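Side-chain contact in BRIC1 (Synthetic construct, PDB 6FF6), which is a computationally designed repeat protein with no known natural function, built from helical units to give a novel, corrugated architecture: residues A[166-171]-A[182-187]. Sequence-based numbering, arbitrary orientation.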
loop_
_atom_site.group_PDB
_atom_site.type_symbol
_atom_site.label_atom_id
_atom_site.label_comp_id
_atom_site.label_asym_id
_atom_site.label_seq_id
_atom_site.Cartn_x
_atom_site.Cartn_y
_atom_site.Cartn_z
ATOM N N HIS A 166 12.566 10.818 -14.317
ATOM C CA HIS A 166 12.889 9.564 -13.639
ATOM C C HIS A 166 11.658 8.993 -12.929
ATOM O O HIS A 166 11.420 7.783 -13.009
ATOM C CB HIS A 166 14.043 9.754 -12.646
ATOM C CG HIS A 166 14.417 8.499 -11.914
ATOM N ND1 HIS A 166 15.111 7.472 -12.540
ATOM C CD2 HIS A 166 14.180 8.144 -10.629
ATOM C CE1 HIS A 166 15.279 6.536 -11.621
ATOM N NE2 HIS A 166 14.738 6.893 -10.455
ATOM N N PHE A 167 10.870 9.861 -12.254
ATOM C CA PHE A 167 9.649 9.422 -11.579
ATOM C C PHE A 167 8.637 8.856 -12.585
ATOM O O PHE A 167 8.120 7.748 -12.380
ATOM C CB PHE A 167 9.005 10.554 -10.763
ATOM C CG PHE A 167 7.630 10.205 -10.218
ATOM C CD1 PHE A 167 7.491 9.373 -9.106
ATOM C CD2 PHE A 167 6.475 10.675 -10.838
ATOM C CE1 PHE A 167 6.228 9.042 -8.616
ATOM C CE2 PHE A 167 5.212 10.351 -10.337
ATOM C CZ PHE A 167 5.099 9.540 -9.231
ATOM N N ILE A 168 8.361 9.623 -13.662
ATOM C CA ILE A 168 7.407 9.247 -14.698
ATOM C C ILE A 168 7.803 7.926 -15.323
ATOM O O ILE A 168 6.955 7.054 -15.468
ATOM C CB ILE A 168 7.172 10.363 -15.726
ATOM C CG1 ILE A 168 6.638 11.659 -15.042
ATOM C CG2 ILE A 168 6.181 9.873 -16.778
ATOM C CD1 ILE A 168 6.799 12.965 -15.868
ATOM N N LYS A 169 9.097 7.745 -15.615
ATOM C CA LYS A 169 9.614 6.496 -16.157
ATOM C C LYS A 169 9.356 5.350 -15.200
ATOM O O LYS A 169 8.791 4.339 -15.617
ATOM C CB LYS A 169 11.110 6.604 -16.476
ATOM C CG LYS A 169 11.652 5.364 -17.184
ATOM C CD LYS A 169 13.151 5.255 -17.097
ATOM C CE LYS A 169 13.687 4.781 -15.763
ATOM N NZ LYS A 169 15.174 4.748 -15.740
ATOM N N GLY A 170 9.765 5.520 -13.941
ATOM C CA GLY A 170 9.592 4.526 -12.881
ATOM C C GLY A 170 8.148 4.103 -12.726
ATOM O O GLY A 170 7.840 2.913 -12.825
ATOM N N ALA A 171 7.259 5.097 -12.566
ATOM C CA ALA A 171 5.813 4.930 -12.447
ATOM C C ALA A 171 5.173 4.272 -13.696
ATOM O O ALA A 171 4.347 3.364 -13.546
ATOM C CB ALA A 171 5.172 6.269 -12.158
ATOM N N GLU A 182 9.449 4.258 -22.296
ATOM C CA GLU A 182 10.508 4.393 -23.279
ATOM C C GLU A 182 10.789 5.831 -23.671
ATOM O O GLU A 182 11.956 6.215 -23.699
ATOM C CB GLU A 182 10.224 3.522 -24.499
ATOM C CG GLU A 182 10.387 2.033 -24.218
ATOM C CD GLU A 182 11.658 1.669 -23.473
ATOM O OE1 GLU A 182 11.587 1.503 -22.233
ATOM O OE2 GLU A 182 12.730 1.587 -24.121
ATOM N N THR A 183 9.729 6.634 -23.939
ATOM C CA THR A 183 9.835 8.039 -24.314
ATOM C C THR A 183 10.553 8.813 -23.236
ATOM O O THR A 183 11.496 9.539 -23.539
ATOM C CB THR A 183 8.463 8.637 -24.636
ATOM O OG1 THR A 183 7.851 7.854 -25.647
ATOM C CG2 THR A 183 8.558 10.069 -25.136
ATOM N N THR A 184 10.097 8.665 -21.980
ATOM C CA THR A 184 10.682 9.307 -20.807
ATOM C C THR A 184 12.111 8.831 -20.564
ATOM O O THR A 184 12.953 9.650 -20.229
ATOM C CB THR A 184 9.824 9.080 -19.585
ATOM O OG1 THR A 184 9.472 7.710 -19.507
ATOM C CG2 THR A 184 8.585 9.916 -19.570
ATOM N N HIS A 185 12.399 7.528 -20.763
ATOM C CA HIS A 185 13.747 6.991 -20.566
ATOM C C HIS A 185 14.759 7.616 -21.505
ATOM O O HIS A 185 15.856 7.969 -21.067
ATOM C CB HIS A 185 13.805 5.470 -20.716
ATOM C CG HIS A 185 14.953 4.841 -19.970
ATOM N ND1 HIS A 185 15.836 5.602 -19.202
ATOM C CD2 HIS A 185 15.276 3.535 -19.827
ATOM C CE1 HIS A 185 16.672 4.738 -18.647
ATOM N NE2 HIS A 185 16.378 3.482 -18.992
ATOM N N LEU A 186 14.401 7.744 -22.795
ATOM C CA LEU A 186 15.274 8.354 -23.784
ATOM C C LEU A 186 15.583 9.802 -23.449
ATOM O O LEU A 186 16.732 10.217 -23.598
ATOM C CB LEU A 186 14.685 8.240 -25.179
ATOM C CG LEU A 186 14.736 6.858 -25.796
ATOM C CD1 LEU A 186 13.927 6.811 -27.045
ATOM C CD2 LEU A 186 16.159 6.434 -26.108
ATOM N N MET A 187 14.578 10.560 -22.971
ATOM C CA MET A 187 14.769 11.949 -22.580
ATOM C C MET A 187 15.626 11.992 -21.302
ATOM O O MET A 187 16.516 12.833 -21.195
ATOM C CB MET A 187 13.412 12.628 -22.377
ATOM C CG MET A 187 13.494 14.083 -22.019
ATOM S SD MET A 187 11.822 14.745 -21.918
ATOM C CE MET A 187 12.135 16.383 -21.577
#
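With CG of K169 and CG of H185 each anti to its own backbone nitrogen (chi1 -174° and -155°), the lysine chain runs across to the imidazole within an antiparallel helical hairpin, helix 155-174 followed by helix 178-196, in the designed bundle's Hpt-like domain. The axes of segments 166-171 and 182-187 come within 8.5 Å, close enough for a small residue, T184, to sit against the opposite backbone: its OG1 is 3.6 Å from CA of K169. That hydroxyl bonds back to the carbonyl oxygens of L180 and Q181, which lets a polar threonine serve in a buried place, while its methyl CG2 meets CG2 of I168 at 3.7 Å. The branched isoleucine suits this inner side, where it also packs on L138 of helix 125-146. Lysine suits the partly exposed flank: its methylenes lie on the flat face that histidine offers, while its amino end forms a salt bridge with E188. CD of K169 lies over one face of the H185 ring, a CH-pi contact 3.6 Å from the centroid; the bend at chi3 (77°) lifts CE away from the ring, and NZ comes back down over the same face. Replacing the lysine by an alanine is likely to cost H185 its CH-pi partner and leave the E188 carboxylate without its lysine. The ammonium nitrogen NZ stands 3.3 Å from CE1 of H185.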